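Local coordinates for peptidoglycan-recognition protein LC (Drosophila melanogaster, PDB 2F2L), which activates the Imd/Relish innate immune pathway as a membrane receptor that responds to peptidoglycan of Gram-negative bacteria, at residues Phe67-Asp72 with Ala113-Val118. Sequence-based numbering, arbitrary orientation. Where two conformers were deposited one is given.
Sequences FLIGGD and AKQLSV
One face of the Q115 carboxamide lies over the backbone of G71, with CD 3.9 Å from G71 CA and the connecting line nearly perpendicular to the amide plane. The G70-G71 peptide lies at about 28° to that plane, so the two flat groups face each other without being parallel. The NE2 edge is engaged by a hydrogen bond from Q115 NE2 to I69 O, 3.0 Å long and nearly straight (164° at the hydrogen). I69 O sits in the plane of the donor amide, whereas NE2 stands above the plane of the I69 carbonyl. At the other edge, OE1 accepts the backbone N-H of S112, the residue just before helix 113-128. With both ends bound, the amide's rotation is fixed. In the mixed sheet of this extracellular PGRP domain, of the amidase-2 family, strand 67-69 runs beside strand 98-102, and the contact ties the turn leaving it to the first turn of helix 113-128. Alongside, Q115 CG packs 3.2 Å from G70 O. Deeper, I69 and V118 meet tip to tip: CG2 of I69 is 3.4 Å from CG1 of V118, tighter than ordinary carbon contact. V118 CG1 gets there by standing between its backbone N and carbonyl carbon (chi1 77°). On the outer side K114 passes G71 O, a doubtful placement since a second conformer was deposited; S112 OG also hydrogen-bonds to that carbonyl.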
loop_
_atom_site.group_PDB
_atom_site.type_symbol
_atom_site.label_atom_id
_atom_site.label_comp_id
_atom_site.label_asym_id
_atom_site.label_seq_id
_atom_site.Cartn_x
_atom_site.Cartn_y
_atom_site.Cartn_z
ATOM N N PHE A 67 14.960 -2.215 0.571
ATOM C CA PHE A 67 14.297 -3.445 1.038
ATOM C C PHE A 67 13.940 -3.247 2.474
ATOM O O PHE A 67 14.605 -2.483 3.156
ATOM C CB PHE A 67 15.227 -4.661 0.899
ATOM C CG PHE A 67 15.563 -4.984 -0.521
ATOM C CD1 PHE A 67 14.686 -5.713 -1.297
ATOM C CD2 PHE A 67 16.727 -4.507 -1.098
ATOM C CE1 PHE A 67 14.980 -5.992 -2.624
ATOM C CE2 PHE A 67 17.024 -4.775 -2.421
ATOM C CZ PHE A 67 16.155 -5.516 -3.180
ATOM N N LEU A 68 12.876 -3.914 2.915
ATOM C CA LEU A 68 12.467 -3.934 4.308
ATOM C C LEU A 68 12.397 -5.395 4.784
ATOM O O LEU A 68 11.917 -6.258 4.062
ATOM C CB LEU A 68 11.110 -3.251 4.499
ATOM C CG LEU A 68 11.054 -1.765 4.065
ATOM C CD1 LEU A 68 10.515 -1.643 2.652
ATOM C CD2 LEU A 68 10.193 -0.940 5.018
ATOM N N ILE A 69 12.866 -5.656 5.998
ATOM C CA ILE A 69 12.923 -7.018 6.534
ATOM C C ILE A 69 11.990 -7.146 7.723
ATOM O O ILE A 69 12.145 -6.465 8.736
ATOM C CB ILE A 69 14.344 -7.393 6.966
ATOM C CG1 ILE A 69 15.375 -6.882 5.935
ATOM C CG2 ILE A 69 14.436 -8.911 7.249
ATOM C CD1 ILE A 69 16.064 -7.911 5.131
ATOM N N GLY A 70 11.012 -8.026 7.589
ATOM C CA GLY A 70 9.995 -8.211 8.617
ATOM C C GLY A 70 10.343 -9.317 9.603
ATOM O O GLY A 70 11.118 -10.225 9.289
ATOM N N GLY A 71 9.745 -9.254 10.788
ATOM C CA GLY A 71 9.957 -10.273 11.823
ATOM C C GLY A 71 9.635 -11.684 11.365
ATOM O O GLY A 71 10.165 -12.647 11.919
ATOM N N ASP A 72 8.757 -11.804 10.367
ATOM C CA ASP A 72 8.445 -13.085 9.720
ATOM C C ASP A 72 9.615 -13.649 8.893
ATOM O O ASP A 72 9.532 -14.768 8.383
ATOM C CB ASP A 72 7.202 -12.939 8.815
ATOM C CG ASP A 72 7.393 -11.888 7.693
ATOM O OD1 ASP A 72 8.421 -11.178 7.688
ATOM O OD2 ASP A 72 6.506 -11.771 6.816
ATOM N N ALA A 113 15.442 -14.075 14.990
ATOM C CA ALA A 113 16.499 -14.851 14.331
ATOM C C ALA A 113 16.253 -14.942 12.826
ATOM O O ALA A 113 17.187 -15.071 12.036
ATOM C CB ALA A 113 16.595 -16.248 14.940
ATOM N N LYS A 114 14.978 -14.901 12.448
ATOM C CA LYS A 114 14.568 -14.879 11.047
ATOM C C LYS A 114 15.084 -13.619 10.351
ATOM O O LYS A 114 15.664 -13.690 9.268
ATOM C CB LYS A 114 13.045 -14.914 10.937
ATOM C CG LYS A 114 12.354 -16.136 11.543
ATOM C CD LYS A 114 10.880 -15.828 11.798
ATOM C CE LYS A 114 10.066 -17.065 12.120
ATOM N NZ LYS A 114 8.625 -16.718 12.275
ATOM N N GLN A 115 14.881 -12.469 10.988
ATOM C CA GLN A 115 15.332 -11.182 10.440
ATOM C C GLN A 115 16.842 -11.176 10.153
ATOM O O GLN A 115 17.294 -10.647 9.136
ATOM C CB GLN A 115 14.989 -10.025 11.397
ATOM C CG GLN A 115 13.642 -9.393 11.150
ATOM C CD GLN A 115 13.295 -8.286 12.121
ATOM O OE1 GLN A 115 13.464 -8.431 13.325
ATOM N NE2 GLN A 115 12.762 -7.181 11.602
ATOM N N LEU A 116 17.607 -11.773 11.061
ATOM C CA LEU A 116 19.055 -11.822 10.956
ATOM C C LEU A 116 19.508 -12.820 9.908
ATOM O O LEU A 116 20.406 -12.525 9.134
ATOM C CB LEU A 116 19.672 -12.199 12.303
ATOM C CG LEU A 116 19.317 -11.305 13.495
ATOM C CD1 LEU A 116 19.882 -11.897 14.775
ATOM C CD2 LEU A 116 19.819 -9.875 13.270
ATOM N N SER A 117 18.915 -14.012 9.884
ATOM C CA SER A 117 19.321 -15.009 8.886
ATOM C C SER A 117 18.990 -14.583 7.448
ATOM O O SER A 117 19.791 -14.818 6.541
ATOM C CB SER A 117 18.719 -16.375 9.190
ATOM O OG SER A 117 17.330 -16.269 9.403
ATOM N N VAL A 118 17.832 -13.956 7.223
ATOM C CA VAL A 118 17.472 -13.564 5.850
ATOM C C VAL A 118 18.333 -12.394 5.344
ATOM O O VAL A 118 18.542 -12.248 4.132
ATOM C CB VAL A 118 15.958 -13.256 5.670
ATOM C CG1 VAL A 118 15.595 -11.900 6.233
ATOM C CG2 VAL A 118 15.580 -13.341 4.190
#